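Local atomic coordinates of EscN (Escherichia coli O127:H6, PDB entry 2OBL), a protein that belongs to the type III secretion ATPase family, related to the ATP synthase alpha and beta subunits and built on a P-loop nucleotide-binding fold. Residues I5-A10 against A152-D157; R36-E41 against A148-E153; E253-A258 against N323-S328. The protein carries 1 engineered substitution. One frame throughout, in Å; residues are numbered along the deposited sequence.

Contact 1 of 3, residues I5-A10 against A152-D157; sequences IRVGDA and AEYFRD
Tyr154 and Asp9 meet where the C-terminal part of helix 138-156, in the P-loop nucleotide-binding domain, packs against the end of strand 4-7, which pairs antiparallel with strand 34-37 in a two-stranded sheet. The apolar part of the contact is small. Val7 directs its side chain at the helix, and its CG2 lies 4.0 Å from CD1 of Tyr154, the two side chains running past each other in opposite directions; Ile151, one turn earlier, also touches Val7. Further along, the backbone takes over. Gly8 N stands over one face of the Tyr154 ring, offset toward the rim, and is buried here with no hydrogen-bond partner in the model. Gly8 O approaches CZ of Phe155 at 3.7 Å. The two aromatic residues also pack on each other, CD2 of Tyr154 lying over the centre of the Phe155 ring.

The polar part is a single hydrogen bond. Tyr154 has CG anti to its backbone N (chi1 166°), which starts the ring toward the strand, and the phenol OH of Tyr154 lies 3.6 Å from Gly8 CA. Asp9 starts away from the helix, yet its carboxylate returns to cross the tyrosine at about a right angle. Tyr154 OH donates to Asp9 OD1 at 2.8 Å, meeting that oxygen from above the carboxylate plane, 59° out of it.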
ATOM      1  N   ILE A   5     -18.828   8.584 -14.380  1.00 24.65           N
ATOM      2  CA  ILE A   5     -18.498   7.259 -14.911  1.00 22.62           C
ATOM      3  C   ILE A   5     -19.653   6.310 -14.656  1.00 21.71           C
ATOM      4  O   ILE A   5     -20.529   6.599 -13.833  1.00 21.09           O
ATOM      5  CB  ILE A   5     -17.216   6.653 -14.277  1.00 22.62           C
ATOM      6  CG1 ILE A   5     -17.401   6.468 -12.768  1.00 22.31           C
ATOM      7  CG2 ILE A   5     -15.991   7.488 -14.610  1.00 22.82           C
ATOM      8  CD1 ILE A   5     -16.308   5.622 -12.123  1.00 23.07           C
ATOM      9  N   ARG A   6     -19.660   5.187 -15.370  1.00 20.99           N
ATOM     10  CA  ARG A   6     -20.706   4.187 -15.195  1.00 20.89           C
ATOM     11  C   ARG A   6     -20.167   3.049 -14.359  1.00 20.84           C
ATOM     12  O   ARG A   6     -19.081   2.518 -14.622  1.00 21.20           O
ATOM     13  CB  ARG A   6     -21.216   3.651 -16.537  1.00 21.96           C
ATOM     14  CG  ARG A   6     -21.829   4.712 -17.440  1.00 23.86           C
ATOM     15  CD  ARG A   6     -22.474   4.100 -18.666  1.00 25.73           C
ATOM     16  NE  ARG A   6     -23.726   3.421 -18.343  1.00 27.61           N
ATOM     17  CZ  ARG A   6     -24.825   4.030 -17.905  1.00 28.10           C
ATOM     18  NH1 ARG A   6     -24.837   5.348 -17.725  1.00 28.81           N
ATOM     19  NH2 ARG A   6     -25.915   3.319 -17.641  1.00 28.69           N
ATOM     20  N   VAL A   7     -20.930   2.670 -13.345  1.00 19.96           N
ATOM     21  CA  VAL A   7     -20.490   1.636 -12.427  1.00 19.45           C
ATOM     22  C   VAL A   7     -21.538   0.552 -12.259  1.00 19.14           C
ATOM     23  O   VAL A   7     -22.677   0.708 -12.706  1.00 19.33           O
ATOM     24  CB  VAL A   7     -20.108   2.223 -11.052  1.00 19.81           C
ATOM     25  CG1 VAL A   7     -18.891   3.133 -11.187  1.00 19.17           C
ATOM     26  CG2 VAL A   7     -21.290   2.977 -10.420  1.00 19.66           C
ATOM     27  N   GLY A   8     -21.143  -0.542 -11.614  1.00 19.64           N
ATOM     28  CA  GLY A   8     -22.030  -1.663 -11.325  1.00 19.76           C
ATOM     29  C   GLY A   8     -21.228  -2.866 -10.884  1.00 20.65           C
ATOM     30  O   GLY A   8     -19.999  -2.874 -10.980  1.00 21.29           O
ATOM     31  N   ASP A   9     -21.910  -3.903 -10.412  1.00 21.49           N
ATOM     32  CA  ASP A   9     -21.200  -5.106  -9.992  1.00 21.90           C
ATOM     33  C   ASP A   9     -20.379  -5.717 -11.135  1.00 21.60           C
ATOM     34  O   ASP A   9     -19.364  -6.368 -10.887  1.00 22.28           O
ATOM     35  CB  ASP A   9     -22.166  -6.154  -9.440  1.00 22.07           C
ATOM     36  CG  ASP A   9     -22.765  -5.767  -8.103  1.00 22.64           C
ATOM     37  OD1 ASP A   9     -22.314  -4.786  -7.470  1.00 23.38           O
ATOM     38  OD2 ASP A   9     -23.702  -6.468  -7.679  1.00 23.50           O
ATOM     39  N   ALA A  10     -20.809  -5.497 -12.379  1.00 20.87           N
ATOM     40  CA  ALA A  10     -20.175  -6.126 -13.543  1.00 20.42           C
ATOM     41  C   ALA A  10     -18.746  -5.644 -13.779  1.00 20.51           C
ATOM     42  O   ALA A  10     -18.033  -6.164 -14.653  1.00 19.76           O
ATOM     43  CB  ALA A  10     -21.034  -5.935 -14.816  1.00 20.93           C
ATOM     44  N   ALA A 152     -14.333   2.239  -5.683  1.00 12.80           N
ATOM     45  CA  ALA A 152     -14.186   1.765  -4.317  1.00 11.92           C
ATOM     46  C   ALA A 152     -15.367   2.196  -3.457  1.00 12.36           C
ATOM     47  O   ALA A 152     -15.860   1.415  -2.652  1.00 12.12           O
ATOM     48  CB  ALA A 152     -12.848   2.260  -3.694  1.00 11.11           C
ATOM     49  N   GLU A 153     -15.816   3.437  -3.635  1.00 12.98           N
ATOM     50  CA  GLU A 153     -16.983   3.943  -2.900  1.00 13.89           C
ATOM     51  C   GLU A 153     -18.250   3.177  -3.267  1.00 13.74           C
ATOM     52  O   GLU A 153     -19.077   2.870  -2.400  1.00 13.88           O
ATOM     53  CB  GLU A 153     -17.164   5.441  -3.145  1.00 14.32           C
ATOM     54  CG  GLU A 153     -16.078   6.300  -2.517  1.00 15.25           C
ATOM     55  CD  GLU A 153     -16.081   7.724  -3.030  1.00 15.84           C
ATOM     56  OE1 GLU A 153     -16.612   7.960  -4.133  1.00 16.79           O
ATOM     57  OE2 GLU A 153     -15.537   8.606  -2.333  1.00 15.48           O
ATOM     58  N   TYR A 154     -18.400   2.861  -4.548  1.00 14.08           N
ATOM     59  CA  TYR A 154     -19.559   2.091  -4.991  1.00 14.54           C
ATOM     60  C   TYR A 154     -19.610   0.744  -4.271  1.00 14.87           C
ATOM     61  O   TYR A 154     -20.655   0.357  -3.747  1.00 14.08           O
ATOM     62  CB  TYR A 154     -19.567   1.882  -6.507  1.00 14.84           C
ATOM     63  CG  TYR A 154     -20.560   0.816  -6.921  1.00 14.87           C
ATOM     64  CD1 TYR A 154     -21.930   1.084  -6.961  1.00 15.19           C
ATOM     65  CD2 TYR A 154     -20.133  -0.465  -7.233  1.00 14.50           C
ATOM     66  CE1 TYR A 154     -22.832   0.102  -7.309  1.00 15.15           C
ATOM     67  CE2 TYR A 154     -21.028  -1.449  -7.586  1.00 15.37           C
ATOM     68  CZ  TYR A 154     -22.370  -1.166  -7.621  1.00 15.26           C
ATOM     69  OH  TYR A 154     -23.241  -2.170  -7.979  1.00 15.85           O
ATOM     70  N   PHE A 155     -18.483   0.030  -4.254  1.00 14.58           N
ATOM     71  CA  PHE A 155     -18.427  -1.273  -3.576  1.00 14.79           C
ATOM     72  C   PHE A 155     -18.530  -1.180  -2.046  1.00 15.53           C
ATOM     73  O   PHE A 155     -19.206  -2.004  -1.412  1.00 15.51           O
ATOM     74  CB  PHE A 155     -17.231  -2.099  -4.063  1.00 14.73           C
ATOM     75  CG  PHE A 155     -17.441  -2.678  -5.433  1.00 14.81           C
ATOM     76  CD1 PHE A 155     -18.362  -3.705  -5.625  1.00 14.82           C
ATOM     77  CD2 PHE A 155     -16.784  -2.160  -6.537  1.00 13.89           C
ATOM     78  CE1 PHE A 155     -18.588  -4.241  -6.893  1.00 15.15           C
ATOM     79  CE2 PHE A 155     -17.007  -2.690  -7.818  1.00 14.68           C
ATOM     80  CZ  PHE A 155     -17.905  -3.736  -7.998  1.00 14.71           C
ATOM     81  N   ARG A 156     -17.911  -0.155  -1.460  1.00 15.06           N
ATOM     82  CA  ARG A 156     -18.101   0.124  -0.033  1.00 15.01           C
ATOM     83  C   ARG A 156     -19.595   0.261   0.286  1.00 15.71           C
ATOM     84  O   ARG A 156     -20.097  -0.318   1.257  1.00 14.35           O
ATOM     85  CB  ARG A 156     -17.381   1.414   0.355  1.00 15.94           C
ATOM     86  CG  ARG A 156     -17.540   1.825   1.822  1.00 17.40           C
ATOM     87  CD  ARG A 156     -17.267   3.309   1.967  1.00 17.43           C
ATOM     88  NE  ARG A 156     -18.166   4.088   1.111  1.00 17.82           N
ATOM     89  CZ  ARG A 156     -17.992   5.372   0.811  1.00 17.61           C
ATOM     90  NH1 ARG A 156     -16.955   6.039   1.297  1.00 17.04           N
ATOM     91  NH2 ARG A 156     -18.860   5.992   0.025  1.00 16.98           N
ATOM     92  N   ASP A 157     -20.294   1.023  -0.549  1.00 15.91           N
ATOM     93  CA  ASP A 157     -21.727   1.269  -0.364  1.00 17.63           C
ATOM     94  C   ASP A 157     -22.590   0.006  -0.445  1.00 17.86           C
ATOM     95  O   ASP A 157     -23.753   0.036  -0.049  1.00 18.34           O
ATOM     96  CB  ASP A 157     -22.224   2.310  -1.375  1.00 17.48           C
ATOM     97  CG  ASP A 157     -21.607   3.690  -1.163  1.00 17.16           C
ATOM     98  OD1 ASP A 157     -21.080   3.979  -0.068  1.00 16.47           O
ATOM     99  OD2 ASP A 157     -21.653   4.496  -2.106  1.00 18.49           O
TER

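Contact 2 of 3, residues R36-E41 against A148-E153; sequences RSLYAE and ATTIAE
Thr150 faces the turn from strand 34-37 into the loop that follows, and with Arg36 and Glu153 it accounts for most of the surface buried between 36-41 and 148-153 of helix 138-156. Its two branches have different tasks. The methyl CG2, anti to the backbone N, lies 3.8 Å from Arg36 CB and also touches Ser37 O. The hydroxyl OG1 stands 3.4 Å from Leu38 O without the angle for a hydrogen bond; its bonds are instead to Phe146 O, one turn back in the helix, and to NH2 of Arg206, whose NH1 binds Leu38 O. Arg206 thus ties the helix to the loop. The Leu38 side chain crosses Thr150 at about a right angle.

Arg36 starts out toward the helix and runs extended from CG to NE, carrying its guanidinium past Thr150 to Glu153, where NH1 comes within 3.7 Å of the backbone carbon C. The two opposite charges do not touch directly: Arg36 NH1 and Glu153 OE1 are 5.0 Å apart. One water joins them, accepting from Arg36 NH1 at 3.0 Å. The same water donates to Glu153 OE1 at 2.6 Å. Each has a firmer partner elsewhere, Asp157 for Arg36 NH2 and Arg206 for Glu153 OE2, so the charges probably offset one another across a small network. Ala40 adds its methyl, CB lying 3.9 Å from Glu153 OE2.

Within the loop, Ser37 OG accepts from Tyr39 N in an ST turn. Strand 4-7 pairs with 34-37 and adds Ile5 against Leu38 and Thr150, while elsewhere on the helix Ala148 packs on strands 99-105 and 161-167 of the central sheet and Ala152 on 161-167.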
ATOM      1  N   ARG A  36     -21.974   7.638 -11.575  1.00 23.37           N
ATOM      2  CA  ARG A  36     -21.514   8.347 -10.397  1.00 23.31           C
ATOM      3  C   ARG A  36     -20.533   9.439 -10.805  1.00 23.69           C
ATOM      4  O   ARG A  36     -19.781   9.288 -11.768  1.00 21.76           O
ATOM      5  CB  ARG A  36     -20.852   7.393  -9.402  1.00 23.97           C
ATOM      6  CG  ARG A  36     -21.832   6.469  -8.666  1.00 25.43           C
ATOM      7  CD  ARG A  36     -21.272   6.093  -7.310  1.00 25.44           C
ATOM      8  NE  ARG A  36     -22.178   5.278  -6.508  1.00 24.43           N
ATOM      9  CZ  ARG A  36     -21.943   4.964  -5.241  1.00 23.68           C
ATOM     10  NH1 ARG A  36     -20.830   5.412  -4.648  1.00 23.33           N
ATOM     11  NH2 ARG A  36     -22.809   4.213  -4.565  1.00 22.95           N
ATOM     12  N   SER A  37     -20.557  10.546 -10.068  1.00 22.43           N
ATOM     13  CA  SER A  37     -19.592  11.614 -10.261  1.00 21.35           C
ATOM     14  C   SER A  37     -18.202  11.137  -9.836  1.00 22.02           C
ATOM     15  O   SER A  37     -18.073  10.337  -8.906  1.00 21.22           O
ATOM     16  CB  SER A  37     -20.010  12.841  -9.447  1.00 22.13           C
ATOM     17  OG  SER A  37     -19.014  13.848  -9.488  1.00 21.98           O
ATOM     18  N   LEU A  38     -17.172  11.615 -10.528  1.00 21.03           N
ATOM     19  CA  LEU A  38     -15.786  11.292 -10.150  1.00 22.71           C
ATOM     20  C   LEU A  38     -15.374  11.979  -8.851  1.00 24.42           C
ATOM     21  O   LEU A  38     -14.341  11.650  -8.251  1.00 22.43           O
ATOM     22  CB  LEU A  38     -14.813  11.674 -11.263  1.00 21.75           C
ATOM     23  CG  LEU A  38     -14.749  10.732 -12.467  1.00 22.82           C
ATOM     24  CD1 LEU A  38     -13.719  11.174 -13.490  1.00 22.33           C
ATOM     25  CD2 LEU A  38     -14.467   9.311 -12.019  1.00 22.87           C
ATOM     26  N   TYR A  39     -16.198  12.930  -8.421  1.00 26.98           N
ATOM     27  CA  TYR A  39     -15.913  13.698  -7.224  1.00 30.38           C
ATOM     28  C   TYR A  39     -16.999  13.494  -6.174  1.00 31.46           C
ATOM     29  O   TYR A  39     -18.163  13.285  -6.505  1.00 31.80           O
ATOM     30  CB  TYR A  39     -15.717  15.166  -7.598  1.00 31.97           C
ATOM     31  CG  TYR A  39     -14.710  15.328  -8.725  1.00 32.77           C
ATOM     32  CD1 TYR A  39     -13.344  15.302  -8.470  1.00 33.04           C
ATOM     33  CD2 TYR A  39     -15.126  15.465 -10.048  1.00 33.20           C
ATOM     34  CE1 TYR A  39     -12.418  15.431  -9.493  1.00 33.23           C
ATOM     35  CE2 TYR A  39     -14.204  15.598 -11.082  1.00 33.30           C
ATOM     36  CZ  TYR A  39     -12.851  15.576 -10.796  1.00 33.18           C
ATOM     37  OH  TYR A  39     -11.921  15.711 -11.809  1.00 33.36           O
ATOM     38  N   ALA A  40     -16.597  13.510  -4.907  1.00 33.28           N
ATOM     39  CA  ALA A  40     -17.523  13.314  -3.798  1.00 34.28           C
ATOM     40  C   ALA A  40     -17.194  14.301  -2.687  1.00 34.81           C
ATOM     41  O   ALA A  40     -16.051  14.740  -2.568  1.00 35.19           O
ATOM     42  CB  ALA A  40     -17.462  11.871  -3.294  1.00 34.55           C
ATOM     43  N   GLU A  41     -18.183  14.639  -1.866  0.50 35.00           N
ATOM     44  CA  GLU A  41     -18.029  15.752  -0.923  0.50 35.38           C
ATOM     45  C   GLU A  41     -17.131  15.536   0.300  0.50 35.57           C
ATOM     46  O   GLU A  41     -16.681  16.507   0.910  0.50 35.75           O
ATOM     47  CB  GLU A  41     -19.389  16.316  -0.501  0.50 35.30           C
ATOM     48  CG  GLU A  41     -19.708  17.642  -1.172  0.50 35.46           C
ATOM     49  CD  GLU A  41     -18.615  18.676  -0.954  0.50 35.50           C
ATOM     50  OE1 GLU A  41     -18.192  18.862   0.207  0.50 35.53           O
ATOM     51  OE2 GLU A  41     -18.180  19.304  -1.944  0.50 35.53           O
ATOM     52  N   ALA A 148     -10.881   5.098  -9.815  1.00 11.95           N
ATOM     53  CA  ALA A 148     -10.637   4.035  -8.849  1.00 12.19           C
ATOM     54  C   ALA A 148     -11.312   4.335  -7.510  1.00 12.13           C
ATOM     55  O   ALA A 148     -11.959   3.477  -6.922  1.00 11.27           O
ATOM     56  CB  ALA A 148      -9.134   3.841  -8.663  1.00 13.08           C
ATOM     57  N   THR A 149     -11.164   5.563  -7.042  1.00 10.65           N
ATOM     58  CA  THR A 149     -11.712   5.949  -5.748  1.00 11.19           C
ATOM     59  C   THR A 149     -13.242   5.839  -5.763  1.00 11.48           C
ATOM     60  O   THR A 149     -13.856   5.321  -4.828  1.00 11.99           O
ATOM     61  CB  THR A 149     -11.221   7.348  -5.309  1.00 11.01           C
ATOM     62  OG1 THR A 149      -9.785   7.360  -5.255  1.00 11.47           O
ATOM     63  CG2 THR A 149     -11.766   7.706  -3.899  1.00 11.55           C
ATOM     64  N   THR A 150     -13.839   6.306  -6.845  1.00 10.46           N
ATOM     65  CA  THR A 150     -15.295   6.279  -7.012  1.00 12.44           C
ATOM     66  C   THR A 150     -15.821   4.847  -7.050  1.00 12.25           C
ATOM     67  O   THR A 150     -16.842   4.533  -6.454  1.00 12.20           O
ATOM     68  CB  THR A 150     -15.702   7.049  -8.275  1.00 12.50           C
ATOM     69  OG1 THR A 150     -15.340   8.430  -8.101  1.00 14.34           O
ATOM     70  CG2 THR A 150     -17.225   6.963  -8.495  1.00 12.65           C
ATOM     71  N   ILE A 151     -15.112   3.975  -7.753  1.00 12.50           N
ATOM     72  CA  ILE A 151     -15.494   2.572  -7.805  1.00 12.61           C
ATOM     73  C   ILE A 151     -15.389   1.911  -6.420  1.00 12.52           C
ATOM     74  O   ILE A 151     -16.257   1.119  -6.024  1.00 11.85           O
ATOM     75  CB  ILE A 151     -14.677   1.811  -8.865  1.00 13.27           C
ATOM     76  CG1 ILE A 151     -15.071   2.282 -10.278  1.00 12.37           C
ATOM     77  CG2 ILE A 151     -14.897   0.308  -8.730  1.00 13.76           C
ATOM     78  CD1 ILE A 151     -14.092   1.837 -11.357  1.00 13.46           C
ATOM     79  N   ALA A 152     -14.333   2.239  -5.683  1.00 12.80           N
ATOM     80  CA  ALA A 152     -14.186   1.765  -4.317  1.00 11.92           C
ATOM     81  C   ALA A 152     -15.367   2.196  -3.457  1.00 12.36           C
ATOM     82  O   ALA A 152     -15.860   1.415  -2.652  1.00 12.12           O
ATOM     83  CB  ALA A 152     -12.848   2.260  -3.694  1.00 11.11           C
ATOM     84  N   GLU A 153     -15.816   3.437  -3.635  1.00 12.98           N
ATOM     85  CA  GLU A 153     -16.983   3.943  -2.900  1.00 13.89           C
ATOM     86  C   GLU A 153     -18.250   3.177  -3.267  1.00 13.74           C
ATOM     87  O   GLU A 153     -19.077   2.870  -2.400  1.00 13.88           O
ATOM     88  CB  GLU A 153     -17.164   5.441  -3.145  1.00 14.32           C
ATOM     89  CG  GLU A 153     -16.078   6.300  -2.517  1.00 15.25           C
ATOM     90  CD  GLU A 153     -16.081   7.724  -3.030  1.00 15.84           C
ATOM     91  OE1 GLU A 153     -16.612   7.960  -4.133  1.00 16.79           O
ATOM     92  OE2 GLU A 153     -15.537   8.606  -2.333  1.00 15.48           O
TER
HETATM   93  O   HOH W   1     -19.061   7.757  -5.081  1.00 31.49           O

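Contact 3 of 3, residues E253-A258 against N323-S328; sequences ENHFPA and NFIQQS
His255 and Gln326 cross at about a right angle, the glutamine chain lying over one face of the imidazole. Gln326 CG sits almost exactly above the ring, 3.6 Å from its centroid and 6° off the normal, a well-formed CH-pi contact. The amide plane of Gln326 is tilted 35° from the ring; its OE1 bonds to Gln322 rather than to the nearby His255 ND1. At the imidazole edge, in the ring plane, Ile325 CD1 packs 3.7 Å from His255 CE1.

Beside these side chains the backbones are joined directly. Gln327 N donates to Phe256 O at 2.9 Å, a nearly straight bond (170°) that uses a lone pair in the carbonyl plane, and Gln326 CA makes a CH...O contact with the same oxygen. Pro257, after a cis peptide bond, sets CD 3.6 Å from Gln327 O. Waters fill out the polar links: one is shared by Asn254 O, Phe256 N and Gln326 NE2, which donates to it at 2.8 Å, and another donates to both Pro257 O and Ile325 O.

The contact links the loop after helix 248-251, in the ATP synthase alpha/beta-type nucleotide-binding family region, to the EscN C-terminal family region. It joins two helix exits, the Schellman-type end of helix 248-251 at Asn254 and the end of helix 318-325 at Gln326. Helix 60-65 lies against Ile325, with Arg60 bonded to Gln327 OE1, while helix 84-94 places Leu87 on Pro257 and Met90 on Gln327.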
ATOM      1  N   GLU A 253      20.543  -7.424   0.002  1.00 18.52           N
ATOM      2  CA  GLU A 253      20.819  -8.550   0.885  1.00 19.00           C
ATOM      3  C   GLU A 253      19.920  -9.738   0.543  1.00 17.21           C
ATOM      4  O   GLU A 253      19.986 -10.777   1.193  1.00 17.24           O
ATOM      5  CB  GLU A 253      20.624  -8.143   2.349  1.00 21.20           C
ATOM      6  CG  GLU A 253      21.789  -7.366   2.918  1.00 24.36           C
ATOM      7  CD  GLU A 253      21.482  -6.723   4.260  1.00 26.34           C
ATOM      8  OE1 GLU A 253      20.474  -7.096   4.905  1.00 27.86           O
ATOM      9  OE2 GLU A 253      22.264  -5.837   4.674  1.00 27.88           O
ATOM     10  N   ASN A 254      19.085  -9.567  -0.482  1.00 15.97           N
ATOM     11  CA  ASN A 254      18.070 -10.548  -0.860  1.00 14.79           C
ATOM     12  C   ASN A 254      17.086 -10.770   0.276  1.00 14.85           C
ATOM     13  O   ASN A 254      16.594 -11.872   0.500  1.00 14.70           O
ATOM     14  CB  ASN A 254      18.696 -11.860  -1.337  1.00 15.17           C
ATOM     15  CG  ASN A 254      19.001 -11.837  -2.813  1.00 15.18           C
ATOM     16  OD1 ASN A 254      18.094 -11.787  -3.642  1.00 15.52           O
ATOM     17  ND2 ASN A 254      20.280 -11.855  -3.154  1.00 15.16           N
ATOM     18  N   HIS A 255      16.802  -9.683   0.982  1.00 13.93           N
ATOM     19  CA  HIS A 255      15.899  -9.683   2.119  1.00 14.59           C
ATOM     20  C   HIS A 255      14.552  -9.142   1.643  1.00 14.84           C
ATOM     21  O   HIS A 255      14.389  -7.938   1.456  1.00 15.69           O
ATOM     22  CB  HIS A 255      16.501  -8.804   3.217  1.00 14.56           C
ATOM     23  CG  HIS A 255      15.617  -8.600   4.409  1.00 14.37           C
ATOM     24  ND1 HIS A 255      16.030  -8.884   5.692  1.00 14.48           N
ATOM     25  CD2 HIS A 255      14.363  -8.094   4.521  1.00 14.47           C
ATOM     26  CE1 HIS A 255      15.059  -8.590   6.540  1.00 14.89           C
ATOM     27  NE2 HIS A 255      14.038  -8.109   5.855  1.00 14.04           N
ATOM     28  N   PHE A 256      13.599 -10.046   1.419  1.00 14.59           N
ATOM     29  CA  PHE A 256      12.277  -9.675   0.899  1.00 14.34           C
ATOM     30  C   PHE A 256      11.112 -10.236   1.715  1.00 13.87           C
ATOM     31  O   PHE A 256      11.158 -11.404   2.134  1.00 13.93           O
ATOM     32  CB  PHE A 256      12.122 -10.154  -0.544  1.00 15.23           C
ATOM     33  CG  PHE A 256      13.092  -9.526  -1.501  1.00 16.54           C
ATOM     34  CD1 PHE A 256      12.937  -8.210  -1.898  1.00 17.01           C
ATOM     35  CD2 PHE A 256      14.143 -10.261  -2.017  1.00 17.54           C
ATOM     36  CE1 PHE A 256      13.834  -7.634  -2.795  1.00 17.95           C
ATOM     37  CE2 PHE A 256      15.044  -9.697  -2.913  1.00 17.38           C
ATOM     38  CZ  PHE A 256      14.887  -8.392  -3.303  1.00 16.91           C
ATOM     39  N   PRO A 257      10.044  -9.431   1.917  1.00 14.26           N
ATOM     40  CA  PRO A 257       9.888  -8.017   1.504  1.00 14.66           C
ATOM     41  C   PRO A 257      10.968  -7.120   2.099  1.00 14.05           C
ATOM     42  O   PRO A 257      11.343  -7.318   3.249  1.00 13.71           O
ATOM     43  CB  PRO A 257       8.525  -7.630   2.097  1.00 14.89           C
ATOM     44  CG  PRO A 257       7.776  -8.947   2.187  1.00 15.55           C
ATOM     45  CD  PRO A 257       8.835  -9.933   2.598  1.00 14.50           C
ATOM     46  N   ALA A 258      11.445  -6.126   1.340  1.00 13.50           N
ATOM     47  CA  ALA A 258      12.603  -5.330   1.742  1.00 12.93           C
ATOM     48  C   ALA A 258      12.204  -4.177   2.658  1.00 13.17           C
ATOM     49  O   ALA A 258      12.646  -3.041   2.471  1.00 13.03           O
ATOM     50  CB  ALA A 258      13.347  -4.805   0.517  1.00 13.71           C
ATOM     51  N   ASN A 323      13.542 -15.287   9.622  1.00 26.00           N
ATOM     52  CA  ASN A 323      12.563 -16.185   8.996  1.00 26.21           C
ATOM     53  C   ASN A 323      11.129 -15.681   9.128  1.00 25.11           C
ATOM     54  O   ASN A 323      10.253 -16.031   8.322  1.00 24.23           O
ATOM     55  CB  ASN A 323      12.644 -17.590   9.595  1.00 27.50           C
ATOM     56  CG  ASN A 323      13.851 -18.359   9.121  1.00 28.43           C
ATOM     57  OD1 ASN A 323      14.601 -17.902   8.258  1.00 29.50           O
ATOM     58  ND2 ASN A 323      14.046 -19.544   9.682  1.00 29.07           N
ATOM     59  N   PHE A 324      10.895 -14.879  10.161  1.00 24.08           N
ATOM     60  CA  PHE A 324       9.581 -14.297  10.406  1.00 23.49           C
ATOM     61  C   PHE A 324       9.313 -13.129   9.441  1.00 23.11           C
ATOM     62  O   PHE A 324       8.285 -13.095   8.751  1.00 21.85           O
ATOM     63  CB  PHE A 324       9.476 -13.831  11.864  1.00 24.26           C
ATOM     64  CG  PHE A 324       8.177 -13.126  12.194  1.00 24.78           C
ATOM     65  CD1 PHE A 324       7.012 -13.849  12.410  1.00 25.24           C
ATOM     66  CD2 PHE A 324       8.128 -11.742  12.293  1.00 24.99           C
ATOM     67  CE1 PHE A 324       5.821 -13.207  12.718  1.00 24.75           C
ATOM     68  CE2 PHE A 324       6.927 -11.089  12.590  1.00 25.54           C
ATOM     69  CZ  PHE A 324       5.781 -11.827  12.808  1.00 24.82           C
ATOM     70  N   ILE A 325      10.241 -12.181   9.384  1.00 22.15           N
ATOM     71  CA  ILE A 325      10.002 -10.973   8.580  1.00 21.98           C
ATOM     72  C   ILE A 325      10.291 -11.178   7.101  1.00 22.06           C
ATOM     73  O   ILE A 325       9.654 -10.554   6.252  1.00 21.33           O
ATOM     74  CB  ILE A 325      10.759  -9.732   9.111  1.00 21.86           C
ATOM     75  CG1 ILE A 325      12.268  -9.978   9.147  1.00 22.56           C
ATOM     76  CG2 ILE A 325      10.215  -9.333  10.486  1.00 22.65           C
ATOM     77  CD1 ILE A 325      13.092  -8.773   9.616  1.00 21.91           C
ATOM     78  N   GLN A 326      11.258 -12.034   6.787  1.00 22.14           N
ATOM     79  CA  GLN A 326      11.449 -12.418   5.403  1.00 22.59           C
ATOM     80  C   GLN A 326      10.377 -13.448   5.085  1.00 23.06           C
ATOM     81  O   GLN A 326      10.055 -14.313   5.919  1.00 23.10           O
ATOM     82  CB  GLN A 326      12.867 -12.957   5.145  1.00 23.31           C
ATOM     83  CG  GLN A 326      13.951 -11.903   5.299  1.00 23.34           C
ATOM     84  CD  GLN A 326      15.348 -12.465   5.119  1.00 24.11           C
ATOM     85  OE1 GLN A 326      16.225 -12.269   5.964  1.00 24.95           O
ATOM     86  NE2 GLN A 326      15.557 -13.186   4.021  1.00 24.47           N
ATOM     87  N   GLN A 327       9.809 -13.347   3.891  1.00 22.62           N
ATOM     88  CA  GLN A 327       8.664 -14.162   3.529  1.00 23.01           C
ATOM     89  C   GLN A 327       8.557 -14.269   2.019  1.00 23.63           C
ATOM     90  O   GLN A 327       8.467 -13.259   1.320  1.00 23.27           O
ATOM     91  CB  GLN A 327       7.402 -13.511   4.073  1.00 23.21           C
ATOM     92  CG  GLN A 327       6.145 -14.342   3.940  1.00 23.47           C
ATOM     93  CD  GLN A 327       4.964 -13.621   4.545  1.00 23.48           C
ATOM     94  OE1 GLN A 327       5.117 -12.541   5.098  1.00 22.46           O
ATOM     95  NE2 GLN A 327       3.785 -14.211   4.449  1.00 23.72           N
ATOM     96  N   SER A 328       8.580 -15.499   1.514  1.00 23.40           N
ATOM     97  CA  SER A 328       8.420 -15.721   0.081  1.00 24.22           C
ATOM     98  C   SER A 328       6.954 -15.591  -0.314  1.00 24.79           C
ATOM     99  O   SER A 328       6.061 -15.620   0.531  1.00 24.92           O
ATOM    100  CB  SER A 328       8.918 -17.116  -0.298  1.00 23.99           C
ATOM    101  OG  SER A 328       8.080 -18.091   0.289  1.00 24.51           O
TER
HETATM  102  O   HOH W   2      18.425 -12.548   2.967  1.00 47.98           O
HETATM  103  O   HOH W   3      14.457 -12.865   1.446  1.00 32.43           O
HETATM  104  O   HOH W   4       9.887  -7.812   5.462  1.00 24.78           O

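Contacts 1 and 2 are neighbours, their centres 8 Å apart on the C-terminal part of helix 138-156, and they share Ala152 and Glu153. Their first segments belong to the paired strands 4-7 and 34-37, so the small N-terminal sheet is attached to one helix of the nucleotide-binding domain through both strands; the Arg36–Asp157 salt bridge links the two contacts. Contact 3 lies on the opposite side of the chain's centre, about 36 Å from either by centres, and comes later in the chain, opening after both have closed. There the nucleotide-binding family region meets the C-terminal helical region, while contacts 1 and 2 fix the small sheet to helix 138-156.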